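Local coordinates for coronin (Toxoplasma gondii, PDB 4OZU), which binds actin, probably in filament form, and contributes to host-cell invasion and egress by the parasite, here represented by its WD40 beta-propeller domain, at residues P10-L15 with E277-L282; A188-D193 with C219-I224; H233-G238 with R245-W250; G267-Y272 with K287-C292. One frame throughout, in Å; residues are numbered along the deposited sequence. Where two conformers were deposited one is given.

Contact 1: P10-L15 with E277-L282; sequences PLIKNL and ETTGML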
loop_
_atom_site.group_PDB
_atom_site.type_symbol
_atom_site.label_atom_id
_atom_site.label_comp_id
_atom_site.label_asym_id
_atom_site.label_seq_id
_atom_site.Cartn_x
_atom_site.Cartn_y
_atom_site.Cartn_z
ATOM N N PRO A 10 -19.593 -2.092 8.472
ATOM C CA PRO A 10 -20.581 -3.049 7.963
ATOM C C PRO A 10 -20.054 -4.471 7.856
ATOM O O PRO A 10 -18.869 -4.678 7.590
ATOM C CB PRO A 10 -20.905 -2.506 6.570
ATOM C CG PRO A 10 -19.657 -1.831 6.144
ATOM C CD PRO A 10 -19.040 -1.251 7.393
ATOM N N LEU A 11 -20.940 -5.438 8.067
ATOM C CA LEU A 11 -20.649 -6.819 7.736
ATOM C C LEU A 11 -20.832 -6.960 6.240
ATOM O O LEU A 11 -21.876 -6.580 5.705
ATOM C CB LEU A 11 -21.574 -7.782 8.485
ATOM C CG LEU A 11 -21.444 -9.252 8.079
ATOM C CD1 LEU A 11 -20.111 -9.817 8.542
ATOM C CD2 LEU A 11 -22.603 -10.062 8.630
ATOM N N ILE A 12 -19.821 -7.494 5.563
ATOM C CA ILE A 12 -19.870 -7.630 4.114
ATOM C C ILE A 12 -19.724 -9.091 3.717
ATOM O O ILE A 12 -18.622 -9.631 3.704
ATOM C CB ILE A 12 -18.782 -6.789 3.433
ATOM C CG1 ILE A 12 -18.964 -5.315 3.802
ATOM C CG2 ILE A 12 -18.844 -6.971 1.914
ATOM C CD1 ILE A 12 -17.839 -4.406 3.357
ATOM N N LYS A 13 -20.853 -9.718 3.394
ATOM C CA LYS A 13 -20.872 -11.110 2.971
ATOM C C LYS A 13 -20.778 -11.236 1.458
ATOM O O LYS A 13 -20.418 -12.289 0.937
ATOM C CB LYS A 13 -22.146 -11.797 3.463
ATOM C CG LYS A 13 -22.135 -12.156 4.939
ATOM C CD LYS A 13 -23.395 -12.917 5.312
ATOM C CE LYS A 13 -23.286 -13.556 6.683
ATOM N NZ LYS A 13 -24.489 -14.377 6.997
ATOM N N ASN A 14 -21.110 -10.153 0.764
ATOM C CA ASN A 14 -21.161 -10.140 -0.690
ATOM C C ASN A 14 -20.402 -8.947 -1.231
ATOM O O ASN A 14 -20.650 -7.812 -0.837
ATOM C CB ASN A 14 -22.608 -10.093 -1.180
ATOM C CG ASN A 14 -23.466 -11.175 -0.564
ATOM O OD1 ASN A 14 -24.316 -10.904 0.285
ATOM N ND2 ASN A 14 -23.251 -12.412 -0.993
ATOM N N LEU A 15 -19.473 -9.217 -2.137
ATOM C CA LEU A 15 -18.689 -8.173 -2.771
ATOM C C LEU A 15 -18.197 -8.718 -4.089
ATOM O O LEU A 15 -17.476 -9.711 -4.109
ATOM C CB LEU A 15 -17.519 -7.754 -1.886
ATOM C CG LEU A 15 -16.759 -6.502 -2.309
ATOM C CD1 LEU A 15 -17.577 -5.264 -2.013
ATOM C CD2 LEU A 15 -15.407 -6.435 -1.605
ATOM N N GLU A 277 -8.948 -0.484 6.022
ATOM C CA GLU A 277 -9.075 -0.365 7.469
ATOM C C GLU A 277 -10.479 0.068 7.878
ATOM O O GLU A 277 -10.860 -0.061 9.040
ATOM C CB GLU A 277 -8.051 0.635 8.011
ATOM C CG GLU A 277 -8.379 2.098 7.704
ATOM C CD GLU A 277 -9.277 2.733 8.756
ATOM O OE1 GLU A 277 -8.967 2.609 9.962
ATOM O OE2 GLU A 277 -10.295 3.356 8.376
ATOM N N THR A 278 -11.232 0.595 6.919
ATOM C CA THR A 278 -12.534 1.188 7.200
ATOM C C THR A 278 -13.665 0.157 7.174
ATOM O O THR A 278 -14.609 0.260 7.960
ATOM C CB THR A 278 -12.847 2.318 6.194
ATOM O OG1 THR A 278 -11.673 3.124 5.996
ATOM C CG2 THR A 278 -13.984 3.193 6.708
ATOM N N THR A 279 -13.567 -0.834 6.289
ATOM C CA THR A 279 -14.574 -1.894 6.192
ATOM C C THR A 279 -14.067 -3.254 6.660
ATOM O O THR A 279 -14.865 -4.145 6.960
ATOM C CB THR A 279 -15.090 -2.078 4.750
ATOM O OG1 THR A 279 -14.027 -2.558 3.920
ATOM C CG2 THR A 279 -15.647 -0.773 4.185
ATOM N N GLY A 280 -12.750 -3.419 6.708
ATOM C CA GLY A 280 -12.163 -4.702 7.045
ATOM C C GLY A 280 -11.900 -5.612 5.855
ATOM O O GLY A 280 -11.455 -6.746 6.030
ATOM N N MET A 281 -12.154 -5.134 4.643
ATOM C CA MET A 281 -11.833 -5.921 3.457
ATOM C C MET A 281 -10.327 -6.091 3.358
ATOM O O MET A 281 -9.553 -5.145 3.570
ATOM C CB MET A 281 -12.363 -5.278 2.174
ATOM C CG MET A 281 -13.873 -5.267 2.016
ATOM S SD MET A 281 -14.706 -6.836 2.328
ATOM C CE MET A 281 -13.855 -7.942 1.207
ATOM N N LEU A 282 -9.921 -7.313 3.035
ATOM C CA LEU A 282 -8.510 -7.667 2.958
ATOM C C LEU A 282 -8.261 -8.387 1.645
ATOM O O LEU A 282 -8.744 -9.504 1.442
ATOM C CB LEU A 282 -8.117 -8.539 4.154
ATOM C CG LEU A 282 -6.646 -8.895 4.371
ATOM C CD1 LEU A 282 -5.761 -7.657 4.434
ATOM C CD2 LEU A 282 -6.493 -9.708 5.636
#
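Met281 curls its side chain back on itself, and that curl sets up the contact. CG lies anti to the carbonyl carbon, and the next two torsions bend the same way (chi2 -48°, chi3 -55°), so the thioether offers both SD and CE to 10-15. Leu15 meets it tip to tip: with CG anti to the backbone N (chi1 -169°), it sends CD2 to 3.5 Å from Met281 CE, and the same methyl lies 4.0 Å from Met281 SD. Ile12 arrives obliquely, its CG1-CD1 arm extended, and CD1 sits 4.1 Å from Met281 SD. The CD1 methyl of Ile12 also rests on CB of Thr279 at 3.9 Å, so it covers the turn as well as the sulfur. The contact sits beside the closure of the propeller: 10-15 leads into strand 16-25, which completes the last blade, while 277-282 runs from the turn into the second strand of the preceding blade. Ile332, on strand 331-339 of that last blade, touches Ile12, Leu15 and Met281 alike. The turn has its own internal fixing. Thr279 OG1, held in the crowded position between backbone N and carbonyl carbon, accepts from Met281 N at 3.3 Å in an ST turn and also bonds Asp276. Pro10 O and Thr279 O, two acceptors, lie 4.1 Å apart. Gln296 joins them, bonding both oxygens through NE2 and turning OE1 to the backbone N of Ile12.

Contact 2: A188-D193 with C219-I224; sequences ACTTKD and CKCTWI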
loop_
_atom_site.group_PDB
_atom_site.type_symbol
_atom_site.label_atom_id
_atom_site.label_comp_id
_atom_site.label_asym_id
_atom_site.label_seq_id
_atom_site.Cartn_x
_atom_site.Cartn_y
_atom_site.Cartn_z
ATOM N N ALA A 188 5.820 -2.674 10.934
ATOM C CA ALA A 188 6.044 -4.106 10.797
ATOM C C ALA A 188 6.778 -4.346 9.500
ATOM O O ALA A 188 6.515 -3.678 8.491
ATOM C CB ALA A 188 4.746 -4.877 10.835
ATOM N N CYS A 189 7.715 -5.284 9.525
ATOM C CA CYS A 189 8.444 -5.638 8.316
ATOM C C CYS A 189 8.735 -7.126 8.274
ATOM O O CYS A 189 8.795 -7.785 9.307
ATOM C CB CYS A 189 9.747 -4.844 8.213
ATOM S SG CYS A 189 10.878 -5.059 9.604
ATOM N N THR A 190 8.879 -7.646 7.060
ATOM C CA THR A 190 9.306 -9.017 6.852
ATOM C C THR A 190 10.711 -9.019 6.280
ATOM O O THR A 190 11.088 -8.116 5.535
ATOM C CB THR A 190 8.366 -9.772 5.905
ATOM O OG1 THR A 190 8.199 -9.015 4.704
ATOM C CG2 THR A 190 6.998 -9.985 6.565
ATOM N N THR A 191 11.483 -10.033 6.639
ATOM C CA THR A 191 12.833 -10.179 6.116
ATOM C C THR A 191 13.020 -11.563 5.526
ATOM O O THR A 191 12.192 -12.460 5.718
ATOM C CB THR A 191 13.895 -9.917 7.200
ATOM O OG1 THR A 191 13.505 -10.551 8.424
ATOM C CG2 THR A 191 14.036 -8.424 7.444
ATOM N N LYS A 192 14.117 -11.724 4.795
ATOM C CA LYS A 192 14.373 -12.937 4.042
ATOM C C LYS A 192 14.642 -14.142 4.946
ATOM O O LYS A 192 14.598 -15.283 4.487
ATOM C CB LYS A 192 15.550 -12.704 3.098
ATOM C CG LYS A 192 15.548 -13.583 1.865
ATOM C CD LYS A 192 16.750 -13.278 0.988
ATOM C CE LYS A 192 17.210 -14.509 0.226
ATOM N NZ LYS A 192 18.546 -14.306 -0.394
ATOM N N ASP A 193 14.911 -13.898 6.227
ATOM C CA ASP A 193 15.080 -14.997 7.184
ATOM C C ASP A 193 13.732 -15.525 7.673
ATOM O O ASP A 193 13.680 -16.293 8.634
ATOM C CB ASP A 193 15.930 -14.562 8.383
ATOM C CG ASP A 193 15.311 -13.420 9.161
ATOM O OD1 ASP A 193 14.453 -12.706 8.604
ATOM O OD2 ASP A 193 15.688 -13.230 10.337
ATOM N N CYS A 219 7.772 -13.612 2.327
ATOM C CA CYS A 219 6.652 -13.227 3.182
ATOM C C CYS A 219 6.365 -11.737 3.030
ATOM O O CYS A 219 7.279 -10.949 2.781
ATOM C CB CYS A 219 6.950 -13.549 4.648
ATOM S SG CYS A 219 7.395 -15.263 4.952
ATOM N N LYS A 220 5.096 -11.357 3.164
ATOM C CA LYS A 220 4.698 -9.958 3.052
ATOM C C LYS A 220 3.755 -9.661 4.200
ATOM O O LYS A 220 3.037 -10.548 4.640
ATOM C CB LYS A 220 4.009 -9.685 1.709
ATOM C CG LYS A 220 4.841 -10.009 0.477
ATOM C CD LYS A 220 5.854 -8.916 0.173
ATOM C CE LYS A 220 6.720 -9.289 -1.018
ATOM N NZ LYS A 220 7.683 -8.213 -1.409
ATOM N N CYS A 221 3.744 -8.424 4.684
ATOM C CA CYS A 221 2.854 -8.079 5.780
ATOM C C CYS A 221 2.102 -6.784 5.536
ATOM O O CYS A 221 2.434 -6.003 4.652
ATOM C CB CYS A 221 3.626 -7.970 7.098
ATOM S SG CYS A 221 4.622 -6.450 7.280
ATOM N N THR A 222 1.051 -6.603 6.323
ATOM C CA THR A 222 0.406 -5.315 6.475
ATOM C C THR A 222 -0.302 -5.318 7.829
ATOM O O THR A 222 -0.535 -6.378 8.408
ATOM C CB THR A 222 -0.580 -5.025 5.340
ATOM O OG1 THR A 222 -0.923 -3.633 5.348
ATOM C CG2 THR A 222 -1.827 -5.870 5.477
ATOM N N TRP A 223 -0.641 -4.140 8.335
ATOM C CA TRP A 223 -1.349 -4.046 9.599
ATOM C C TRP A 223 -2.842 -4.209 9.381
ATOM O O TRP A 223 -3.362 -3.820 8.337
ATOM C CB TRP A 223 -1.059 -2.710 10.275
ATOM C CG TRP A 223 0.307 -2.644 10.830
ATOM C CD1 TRP A 223 1.449 -2.371 10.149
ATOM C CD2 TRP A 223 0.687 -2.855 12.196
ATOM N NE1 TRP A 223 2.529 -2.395 11.003
ATOM C CE2 TRP A 223 2.086 -2.694 12.266
ATOM C CE3 TRP A 223 -0.015 -3.161 13.364
ATOM C CZ2 TRP A 223 2.794 -2.826 13.455
ATOM C CZ3 TRP A 223 0.696 -3.295 14.547
ATOM C CH2 TRP A 223 2.085 -3.128 14.581
ATOM N N ILE A 224 -3.516 -4.798 10.364
ATOM C CA ILE A 224 -4.958 -4.945 10.325
ATOM C C ILE A 224 -5.546 -4.454 11.648
ATOM O O ILE A 224 -6.337 -5.140 12.289
ATOM C CB ILE A 224 -5.372 -6.410 10.018
ATOM C CG1 ILE A 224 -4.673 -7.385 10.976
ATOM C CG2 ILE A 224 -5.044 -6.745 8.566
ATOM C CD1 ILE A 224 -5.077 -8.838 10.798
HETATM O O HOH W 1 10.293 -14.025 3.645
#
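Two neighbouring propeller blades pack together here: 188-191 belongs to the second strand of one four-stranded blade, and 220-223 is the innermost strand of the next. The strands run almost exactly antiparallel (174°), but their axes stay 6.2 Å apart, so side chains rather than a backbone ladder fill the gap. Thr190 makes the direct polar link. Its OG1 occupies the crowded position between backbone N and carbonyl carbon, and donates to Cys219 O at 2.9 Å from well above the carbonyl plane. Ser177 grips the same hydroxyl and also bonds the backbone N of Cys221, so one serine ties both strands to strand 175-180. The other branch, Thr190 CG2, lies 4.0 Å from CB of Cys221, whose SG reaches on to Ala188 CB at 3.9 Å. Trp223 closes the far end: Ala188 CB sits obliquely above the NE1-CE2 side of the indole, 3.3 Å from Trp223 NE1. Ala188 N lies in the ring plane at the NE1 edge, and as two donors they do not bond; instead NE1 bonds the carbonyl O of Lys179, a residue Ala188 also pairs with through the backbone. At the opposite end a water donates to Thr191 O and accepts from Cys219 N at 2.9 Å. Second strand against innermost strand of the next blade is the blade-to-blade interface of a WD40 propeller.

Contact 3: H233-G238 with R245-W250; sequences HVFTTG and REMAIW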
loop_
_atom_site.group_PDB
_atom_site.type_symbol
_atom_site.label_atom_id
_atom_site.label_comp_id
_atom_site.label_asym_id
_atom_site.label_seq_id
_atom_site.Cartn_x
_atom_site.Cartn_y
_atom_site.Cartn_z
ATOM N N HIS A 233 -2.756 -5.743 15.783
ATOM C CA HIS A 233 -2.759 -6.948 14.955
ATOM C C HIS A 233 -2.121 -6.703 13.586
ATOM O O HIS A 233 -2.299 -5.647 12.977
ATOM C CB HIS A 233 -4.178 -7.492 14.791
ATOM C CG HIS A 233 -4.684 -8.213 16.001
ATOM N ND1 HIS A 233 -4.701 -7.642 17.257
ATOM C CD2 HIS A 233 -5.169 -9.468 16.156
ATOM C CE1 HIS A 233 -5.183 -8.507 18.129
ATOM N NE2 HIS A 233 -5.474 -9.625 17.488
ATOM N N VAL A 234 -1.377 -7.709 13.132
ATOM C CA VAL A 234 -0.645 -7.680 11.872
ATOM C C VAL A 234 -1.009 -8.919 11.073
ATOM O O VAL A 234 -1.261 -9.974 11.650
ATOM C CB VAL A 234 0.886 -7.643 12.095
ATOM C CG1 VAL A 234 1.641 -7.770 10.766
ATOM C CG2 VAL A 234 1.281 -6.373 12.796
ATOM N N PHE A 235 -1.038 -8.774 9.752
ATOM C CA PHE A 235 -1.398 -9.855 8.830
ATOM C C PHE A 235 -0.203 -10.205 7.960
ATOM O O PHE A 235 0.434 -9.303 7.435
ATOM C CB PHE A 235 -2.563 -9.426 7.940
ATOM C CG PHE A 235 -3.015 -10.483 6.959
ATOM C CD1 PHE A 235 -3.849 -11.512 7.365
ATOM C CD2 PHE A 235 -2.627 -10.426 5.627
ATOM C CE1 PHE A 235 -4.281 -12.468 6.465
ATOM C CE2 PHE A 235 -3.052 -11.384 4.728
ATOM C CZ PHE A 235 -3.884 -12.404 5.148
ATOM N N THR A 236 0.103 -11.494 7.799
ATOM C CA THR A 236 1.171 -11.903 6.887
ATOM C C THR A 236 0.688 -12.907 5.867
ATOM O O THR A 236 -0.239 -13.678 6.128
ATOM C CB THR A 236 2.382 -12.536 7.624
ATOM O OG1 THR A 236 1.953 -13.690 8.356
ATOM C CG2 THR A 236 3.030 -11.545 8.565
ATOM N N THR A 237 1.322 -12.862 4.696
ATOM C CA THR A 237 1.244 -13.923 3.702
ATOM C C THR A 237 2.616 -14.538 3.578
ATOM O O THR A 237 3.620 -13.883 3.839
ATOM C CB THR A 237 0.825 -13.417 2.317
ATOM O OG1 THR A 237 1.856 -12.565 1.801
ATOM C CG2 THR A 237 -0.486 -12.659 2.381
ATOM N N GLY A 238 2.664 -15.783 3.144
ATOM C CA GLY A 238 3.931 -16.449 2.968
ATOM C C GLY A 238 3.718 -17.849 2.460
ATOM O O GLY A 238 2.670 -18.164 1.888
ATOM N N ARG A 245 0.823 -21.498 -0.518
ATOM C CA ARG A 245 0.610 -20.127 -0.060
ATOM C C ARG A 245 -0.363 -20.117 1.113
ATOM O O ARG A 245 -1.391 -20.793 1.095
ATOM C CB ARG A 245 0.103 -19.234 -1.201
ATOM C CG ARG A 245 1.075 -19.193 -2.383
ATOM C CD ARG A 245 0.864 -18.004 -3.314
ATOM N NE ARG A 245 -0.407 -18.061 -4.024
ATOM C CZ ARG A 245 -0.715 -17.292 -5.063
ATOM N NH1 ARG A 245 0.163 -16.407 -5.522
ATOM N NH2 ARG A 245 -1.897 -17.418 -5.654
ATOM N N GLU A 246 -0.011 -19.359 2.144
ATOM C CA GLU A 246 -0.779 -19.338 3.376
ATOM C C GLU A 246 -0.745 -17.956 4.009
ATOM O O GLU A 246 -0.042 -17.064 3.543
ATOM C CB GLU A 246 -0.235 -20.375 4.355
ATOM C CG GLU A 246 1.240 -20.199 4.646
ATOM C CD GLU A 246 1.776 -21.244 5.600
ATOM O OE1 GLU A 246 1.350 -22.413 5.504
ATOM O OE2 GLU A 246 2.615 -20.889 6.454
ATOM N N MET A 247 -1.494 -17.787 5.089
ATOM C CA MET A 247 -1.579 -16.497 5.749
ATOM C C MET A 247 -1.725 -16.669 7.246
ATOM O O MET A 247 -2.088 -17.743 7.727
ATOM C CB MET A 247 -2.760 -15.696 5.211
ATOM C CG MET A 247 -4.082 -16.405 5.385
ATOM S SD MET A 247 -5.449 -15.551 4.583
ATOM C CE MET A 247 -6.751 -16.769 4.762
ATOM N N ALA A 248 -1.447 -15.595 7.973
ATOM C CA ALA A 248 -1.542 -15.612 9.420
ATOM C C ALA A 248 -1.915 -14.243 9.956
ATOM O O ALA A 248 -1.571 -13.217 9.367
ATOM C CB ALA A 248 -0.239 -16.077 10.035
ATOM N N ILE A 249 -2.647 -14.260 11.068
ATOM C CA ILE A 249 -2.944 -13.068 11.854
ATOM C C ILE A 249 -2.139 -13.151 13.147
ATOM O O ILE A 249 -2.116 -14.196 13.798
ATOM C CB ILE A 249 -4.449 -12.945 12.172
ATOM C CG1 ILE A 249 -5.244 -12.710 10.885
ATOM C CG2 ILE A 249 -4.701 -11.813 13.185
ATOM C CD1 ILE A 249 -6.748 -12.694 11.075
ATOM N N TRP A 250 -1.476 -12.051 13.490
ATOM C CA TRP A 250 -0.626 -11.971 14.670
ATOM C C TRP A 250 -1.078 -10.858 15.577
ATOM O O TRP A 250 -1.450 -9.781 15.117
ATOM C CB TRP A 250 0.832 -11.720 14.288
ATOM C CG TRP A 250 1.322 -12.658 13.268
ATOM C CD1 TRP A 250 1.168 -12.552 11.914
ATOM C CD2 TRP A 250 2.045 -13.870 13.500
ATOM N NE1 TRP A 250 1.757 -13.620 11.291
ATOM C CE2 TRP A 250 2.296 -14.447 12.242
ATOM C CE3 TRP A 250 2.497 -14.522 14.647
ATOM C CZ2 TRP A 250 2.985 -15.646 12.101
ATOM C CZ3 TRP A 250 3.179 -15.707 14.507
ATOM C CH2 TRP A 250 3.420 -16.260 13.242
#
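A glutamate on the third strand of the blade, Glu246, serves a Trp-Thr-His network here, where the usual WD40 structural tetrad has an aspartate in the turn between the second and third strands. Its OE2 bonds His213 ND1 and also bonds His261 NE2, while His213 NE2 takes up the hydroxyl of Thr236, a chain consistent with a variant of that tetrad. The carboxylate would be expected to polarise His213, and perhaps favour its charged form. Trp250 reaches across its own hairpin to complete the network: NE1 donates to Thr236 OG1 at 2.9 Å, nearly straight at 168° and in the ring plane. The hydroxyl is placed by its torsion, OG1 between backbone N and carbonyl carbon, while CG2 of Thr236 packs 3.7 Å from Trp250 NE1; the two side chains cross at about a right angle. Strands 233-239 and 245-251 form a regular antiparallel hairpin. Val234 with Trp250, Thr236 with Ala248 and Gly238 with Glu246 are hydrogen-bonded pairs; in the middle one, Thr236 N donates to Ala248 O at 2.9 Å. The non-hydrogen-bonded pairs, Phe235 with Ile249 and Thr237 with Met247, turn to the other, largely apolar face. With the Phe235 ring swung anti to the backbone N (chi1 -180°), Ile249 CG1 lies at the ring edge, 4.0 Å from Phe235 CD1. Met247 comes in obliquely with an extended chain, making a Met-aromatic contact in which SD lies at the edge of the Phe235 ring, 4.8 Å from its centroid, while Met247 CB approaches Phe235 CZ to 3.5 Å.

Contact 4: G267-Y272 with K287-C292; sequences GSSPLY and KGDSSC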
loop_
_atom_site.group_PDB
_atom_site.type_symbol
_atom_site.label_atom_id
_atom_site.label_comp_id
_atom_site.label_asym_id
_atom_site.label_seq_id
_atom_site.Cartn_x
_atom_site.Cartn_y
_atom_site.Cartn_z
ATOM N N GLY A 267 -0.399 -21.437 -5.382
ATOM C CA GLY A 267 0.211 -20.516 -6.326
ATOM C C GLY A 267 1.692 -20.327 -6.053
ATOM O O GLY A 267 2.225 -20.880 -5.092
ATOM N N SER A 268 2.361 -19.546 -6.900
ATOM C CA SER A 268 3.818 -19.406 -6.838
ATOM C C SER A 268 4.264 -17.998 -6.459
ATOM O O SER A 268 5.341 -17.817 -5.892
ATOM C CB SER A 268 4.438 -19.787 -8.184
ATOM O OG SER A 268 3.910 -18.984 -9.224
ATOM N N SER A 269 3.440 -17.005 -6.775
ATOM C CA SER A 269 3.790 -15.611 -6.518
ATOM C C SER A 269 3.592 -15.219 -5.061
ATOM O O SER A 269 2.581 -15.577 -4.456
ATOM C CB SER A 269 2.953 -14.683 -7.399
ATOM O OG SER A 269 3.284 -14.843 -8.769
ATOM N N PRO A 270 4.551 -14.467 -4.491
ATOM C CA PRO A 270 4.250 -13.869 -3.188
ATOM C C PRO A 270 2.984 -13.025 -3.261
ATOM O O PRO A 270 2.699 -12.417 -4.296
ATOM C CB PRO A 270 5.483 -13.011 -2.895
ATOM C CG PRO A 270 6.581 -13.667 -3.650
ATOM C CD PRO A 270 5.950 -14.237 -4.891
ATOM N N LEU A 271 2.221 -13.033 -2.179
ATOM C CA LEU A 271 0.957 -12.315 -2.122
ATOM C C LEU A 271 1.091 -11.012 -1.345
ATOM O O LEU A 271 1.545 -11.000 -0.199
ATOM C CB LEU A 271 -0.127 -13.189 -1.490
ATOM C CG LEU A 271 -0.581 -14.381 -2.339
ATOM C CD1 LEU A 271 -1.407 -15.348 -1.512
ATOM C CD2 LEU A 271 -1.358 -13.926 -3.562
ATOM N N TYR A 272 0.713 -9.919 -1.999
ATOM C CA TYR A 272 0.635 -8.611 -1.365
ATOM C C TYR A 272 -0.721 -8.451 -0.702
ATOM O O TYR A 272 -1.748 -8.511 -1.385
ATOM C CB TYR A 272 0.859 -7.496 -2.391
ATOM C CG TYR A 272 2.281 -7.454 -2.887
ATOM C CD1 TYR A 272 3.241 -6.702 -2.220
ATOM C CD2 TYR A 272 2.676 -8.192 -3.996
ATOM C CE1 TYR A 272 4.550 -6.675 -2.650
ATOM C CE2 TYR A 272 3.988 -8.165 -4.437
ATOM C CZ TYR A 272 4.918 -7.408 -3.753
ATOM O OH TYR A 272 6.221 -7.374 -4.172
ATOM N N LYS A 287 1.533 -10.679 -8.030
ATOM C CA LYS A 287 1.999 -10.277 -9.353
ATOM C C LYS A 287 2.222 -11.520 -10.201
ATOM O O LYS A 287 2.855 -12.482 -9.756
ATOM C CB LYS A 287 3.287 -9.463 -9.261
ATOM C CG LYS A 287 3.145 -8.158 -8.505
ATOM C CD LYS A 287 4.503 -7.531 -8.255
ATOM C CE LYS A 287 4.526 -6.083 -8.692
ATOM N NZ LYS A 287 5.886 -5.495 -8.594
ATOM N N GLY A 288 1.699 -11.501 -11.422
ATOM C CA GLY A 288 1.787 -12.643 -12.308
ATOM C C GLY A 288 0.550 -13.524 -12.258
ATOM O O GLY A 288 0.311 -14.306 -13.183
ATOM N N ASP A 289 -0.227 -13.408 -11.184
ATOM C CA ASP A 289 -1.495 -14.123 -11.061
ATOM C C ASP A 289 -2.553 -13.425 -11.901
ATOM O O ASP A 289 -2.516 -12.205 -12.058
ATOM C CB ASP A 289 -1.970 -14.196 -9.602
ATOM C CG ASP A 289 -1.090 -15.080 -8.731
ATOM O OD1 ASP A 289 -0.257 -15.832 -9.282
ATOM O OD2 ASP A 289 -1.255 -15.042 -7.494
ATOM N N SER A 290 -3.499 -14.194 -12.431
ATOM C CA SER A 290 -4.606 -13.617 -13.184
ATOM C C SER A 290 -5.839 -13.395 -12.303
ATOM O O SER A 290 -6.866 -12.904 -12.782
ATOM C CB SER A 290 -4.966 -14.507 -14.379
ATOM O OG SER A 290 -5.353 -15.801 -13.958
ATOM N N SER A 291 -5.733 -13.734 -11.019
ATOM C CA SER A 291 -6.848 -13.576 -10.089
ATOM C C SER A 291 -6.419 -12.942 -8.768
ATOM O O SER A 291 -5.240 -12.951 -8.413
ATOM C CB SER A 291 -7.507 -14.930 -9.819
ATOM O OG SER A 291 -6.595 -15.830 -9.219
ATOM N N CYS A 292 -7.397 -12.369 -8.072
ATOM C CA CYS A 292 -7.214 -11.764 -6.758
ATOM C C CYS A 292 -8.376 -12.171 -5.867
ATOM O O CYS A 292 -9.529 -12.005 -6.257
ATOM C CB CYS A 292 -7.155 -10.236 -6.858
ATOM S SG CYS A 292 -7.860 -9.414 -5.407
HETATM O O HOH W 2 3.959 -11.024 -6.346
#
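Ser269 OG donates to the carbonyl O of Lys287 at a short 2.6 Å, in the carbonyl plane and not far off the C=O direction (159°). The hydroxyl gets there with OG anti to its own carbonyl carbon, and Asp289 OD1 stands 3.7 Å from the same OG. Next to this bond a single water makes a second bridge, donating to Pro270 O at 2.8 Å and accepting from Lys287 N at 3.0 Å, so both backbone polar groups of Lys287 are turned to the other segment. Around these bonds lie looser side-chain contacts. The aliphatic part of Lys287 crosses Tyr272 obliquely, CD to CE2 at 3.9 Å, and Leu271 meets the Asp289 carboxylate at about a right angle, CD2 lying 4.1 Å from OD2. In the propeller, 267-272 carries the chain from the preceding blade into the innermost strand of this one, and 287-290 turns between its second and third strands, two loops that share one rim of a WD40 blade. Gly288 makes that turn with positive phi (96°), where a CB would jam against the carbonyl O before it. Beyond the turn, Cys292 belongs to a disulfide with Cys285 on the adjacent strand. The outer shell is charged: Arg245 NH1, from the neighbouring blade, makes a salt bridge to Asp289 OD2 and also bonds Ser269 O, holding both loops at once. Lys287 NZ bonds Ser36 O, and Tyr272 OH pairs with Lys220 NZ.

In the fold
Contacts 1, 2 and 3 are buried, whereas contact 4 lies at the surface, and the chemistry follows. Contact 1 is almost purely apolar between its segments, and contact 2 mixes small side chains with a single direct hydrogen bond; both join neighbouring blades. Contact 3 is the one backbone ladder, within a blade, and contact 4 relies on a serine, a water and charged neighbours. Segment 219-224 of contact 2 lies in the sheet of contact 3, with Thr222 and Lys220 probably pairing through the backbone with Phe235 and Thr237. Segment 277-282 of contact 1 lies in the blade of contact 4, the following one, which presses Leu282 onto Phe235 and lends Leu271 O to the hydroxyl of Thr237.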